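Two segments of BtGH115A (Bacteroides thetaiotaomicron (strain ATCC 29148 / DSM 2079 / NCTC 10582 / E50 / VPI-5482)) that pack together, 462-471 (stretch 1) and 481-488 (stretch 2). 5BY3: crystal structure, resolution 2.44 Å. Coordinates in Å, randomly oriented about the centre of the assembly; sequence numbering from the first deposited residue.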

# COMPACT_ATOMS: atom_id res chain seq x y z
N VAL A 462 11.32 11.08 1.59
CA VAL A 462 11.13 9.67 1.25
C VAL A 462 12.32 8.85 1.73
O VAL A 462 12.12 7.83 2.33
CB VAL A 462 10.95 9.55 -0.31
CG1 VAL A 462 11.66 8.34 -0.94
CG2 VAL A 462 9.48 9.55 -0.65
N THR A 463 13.54 9.33 1.47
CA THR A 463 14.82 8.68 1.78
C THR A 463 15.07 8.69 3.29
O THR A 463 15.39 7.64 3.87
CB THR A 463 15.95 9.36 0.96
OG1 THR A 463 15.70 9.11 -0.43
CG2 THR A 463 17.37 8.86 1.32
N ALA A 464 14.84 9.83 3.94
CA ALA A 464 14.97 9.92 5.39
C ALA A 464 14.00 9.00 6.15
O ALA A 464 14.34 8.50 7.22
CB ALA A 464 14.86 11.36 5.87
N HIS A 465 12.81 8.76 5.58
CA HIS A 465 11.85 7.80 6.14
C HIS A 465 12.41 6.37 6.11
O HIS A 465 12.47 5.72 7.15
CB HIS A 465 10.49 7.87 5.45
CG HIS A 465 9.41 7.07 6.14
ND1 HIS A 465 9.17 5.74 5.85
CD2 HIS A 465 8.53 7.41 7.12
CE1 HIS A 465 8.18 5.29 6.62
NE2 HIS A 465 7.77 6.29 7.39
N LEU A 466 12.85 5.91 4.94
CA LEU A 466 13.46 4.57 4.79
C LEU A 466 14.73 4.37 5.64
O LEU A 466 14.90 3.33 6.28
CB LEU A 466 13.75 4.27 3.30
CG LEU A 466 14.49 2.98 2.95
CD1 LEU A 466 13.70 1.75 3.38
CD2 LEU A 466 14.82 2.94 1.47
N LYS A 467 15.61 5.38 5.66
CA LYS A 467 16.78 5.37 6.51
C LYS A 467 16.41 5.18 8.00
O LYS A 467 16.95 4.31 8.66
CB LYS A 467 17.53 6.68 6.30
CG LYS A 467 18.84 6.80 7.08
CD LYS A 467 19.50 8.14 6.79
CE LYS A 467 20.35 8.59 7.95
NZ LYS A 467 21.65 7.88 7.89
N HIS A 468 15.48 5.98 8.50
CA HIS A 468 15.06 5.93 9.89
C HIS A 468 14.48 4.56 10.20
O HIS A 468 14.63 4.04 11.33
CB HIS A 468 14.05 7.04 10.16
CG HIS A 468 13.61 7.12 11.58
ND1 HIS A 468 12.67 6.25 12.12
CD2 HIS A 468 13.96 7.96 12.58
CE1 HIS A 468 12.48 6.54 13.39
NE2 HIS A 468 13.24 7.58 13.70
N TRP A 469 13.84 3.96 9.19
CA TRP A 469 13.16 2.69 9.37
C TRP A 469 14.18 1.57 9.48
O TRP A 469 14.08 0.78 10.41
CB TRP A 469 12.15 2.43 8.23
CG TRP A 469 11.25 1.22 8.43
CD1 TRP A 469 10.07 1.17 9.15
CD2 TRP A 469 11.46 -0.13 7.92
NE1 TRP A 469 9.53 -0.09 9.09
CE2 TRP A 469 10.36 -0.91 8.35
CE3 TRP A 469 12.43 -0.72 7.10
CZ2 TRP A 469 10.21 -2.27 8.00
CZ3 TRP A 469 12.28 -2.08 6.74
CH2 TRP A 469 11.18 -2.84 7.19
N LEU A 470 15.13 1.50 8.53
CA LEU A 470 16.20 0.45 8.52
C LEU A 470 17.09 0.55 9.73
O LEU A 470 17.41 -0.48 10.36
CB LEU A 470 17.10 0.47 7.26
CG LEU A 470 16.40 0.31 5.89
CD1 LEU A 470 17.20 0.88 4.75
CD2 LEU A 470 16.00 -1.11 5.59
N GLU A 471 17.45 1.79 10.06
CA GLU A 471 18.19 2.07 11.29
C GLU A 471 17.45 1.55 12.49
O GLU A 471 18.06 0.90 13.32
CB GLU A 471 18.49 3.56 11.45
CG GLU A 471 19.64 4.01 10.56
CD GLU A 471 19.98 5.47 10.71
OE1 GLU A 471 19.09 6.26 11.12
OE2 GLU A 471 21.13 5.80 10.38
N THR A 481 25.00 0.26 5.28
CA THR A 481 25.35 -0.44 4.07
C THR A 481 24.05 -0.72 3.27
O THR A 481 24.04 -0.69 2.03
CB THR A 481 26.25 -1.70 4.33
OG1 THR A 481 25.54 -2.91 4.08
CG2 THR A 481 26.85 -1.73 5.79
N ILE A 482 22.95 -0.91 3.99
CA ILE A 482 21.72 -1.46 3.41
C ILE A 482 20.79 -0.43 2.74
O ILE A 482 20.06 -0.79 1.82
CB ILE A 482 21.01 -2.37 4.46
CG1 ILE A 482 21.77 -3.69 4.64
CG2 ILE A 482 19.56 -2.65 4.12
CD1 ILE A 482 22.45 -4.26 3.40
N LEU A 483 20.82 0.82 3.20
CA LEU A 483 19.97 1.88 2.66
C LEU A 483 20.03 1.98 1.14
O LEU A 483 19.00 2.05 0.50
CB LEU A 483 20.24 3.27 3.31
CG LEU A 483 19.70 4.56 2.65
CD1 LEU A 483 18.18 4.61 2.51
CD2 LEU A 483 20.14 5.76 3.44
N SER A 484 21.24 2.00 0.60
CA SER A 484 21.43 2.11 -0.85
C SER A 484 21.00 0.82 -1.56
O SER A 484 20.53 0.87 -2.68
CB SER A 484 22.88 2.46 -1.21
OG SER A 484 23.74 1.35 -1.01
N VAL A 485 21.17 -0.31 -0.91
CA VAL A 485 20.64 -1.60 -1.42
C VAL A 485 19.12 -1.62 -1.59
O VAL A 485 18.61 -2.03 -2.65
CB VAL A 485 21.13 -2.76 -0.57
CG1 VAL A 485 20.32 -4.00 -0.81
CG2 VAL A 485 22.61 -3.01 -0.87
N MSE A 486 18.39 -1.17 -0.57
CA MSE A 486 16.91 -1.09 -0.62
C MSE A 486 16.52 -0.12 -1.71
O MSE A 486 15.65 -0.41 -2.53
CB MSE A 486 16.35 -0.72 0.75
CG MSE A 486 16.46 -1.84 1.81
SE MSE A 486 16.30 -3.70 1.15
CE MSE A 486 14.36 -3.93 1.16
N GLN A 487 17.19 1.02 -1.76
CA GLN A 487 16.95 1.99 -2.81
C GLN A 487 17.11 1.36 -4.20
O GLN A 487 16.28 1.57 -5.08
CB GLN A 487 17.88 3.17 -2.66
CG GLN A 487 17.52 4.09 -1.49
CD GLN A 487 18.57 5.17 -1.26
OE1 GLN A 487 19.78 4.93 -1.44
NE2 GLN A 487 18.13 6.35 -0.87
N GLU A 488 18.16 0.57 -4.38
CA GLU A 488 18.43 0.02 -5.68
C GLU A 488 17.46 -1.07 -6.02
O GLU A 488 17.11 -1.20 -7.18
CB GLU A 488 19.87 -0.47 -5.81
CG GLU A 488 20.84 0.66 -6.11
CD GLU A 488 20.58 1.29 -7.46
OE1 GLU A 488 20.78 0.52 -8.45
OE2 GLU A 488 20.20 2.52 -7.50

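Two helices crossing at a steep angle often meet by fitting a side chain of one into a hollow on the other, and this pair from BtGH115A is a compact example. The helices run at 127° to each other, their axes approaching to 9.8 Å, and no hydrogen bond links them, so the contact rests on shape and apolar packing. Its knob is L483, whose side chain sits among T463, L466, K467 and L470, residues spaced i, i+3, i+4 and i+7, the usual outline of a hole on a helix surface. CD1 of L483 lies 3.9 Å from CD2 of L466, while CD2 of L483 lies 4.0 Å from CB of K467. L470 presses close to the backbone, its CD1 3.6 Å from CA of L483, and its CD2 comes within 3.9 Å of CG of selenomethionine M486 and 4.1 Å of CG2 of I482. L466 CD2 also reaches M486 CB at 4.0 Å.

Toward the edge, polar residues join without polar pairing across the contact. K467 offers its CB to the knob, but the end of its side chain leads away, and NZ forms a salt bridge with OE2 of E471 at 3.3 Å, within its own helix. At T463, the methyl CG2 meets NE2 of Q487 at 3.4 Å, a van der Waals contact; the threonine hydroxyl is hydrogen-bonded elsewhere in the structure.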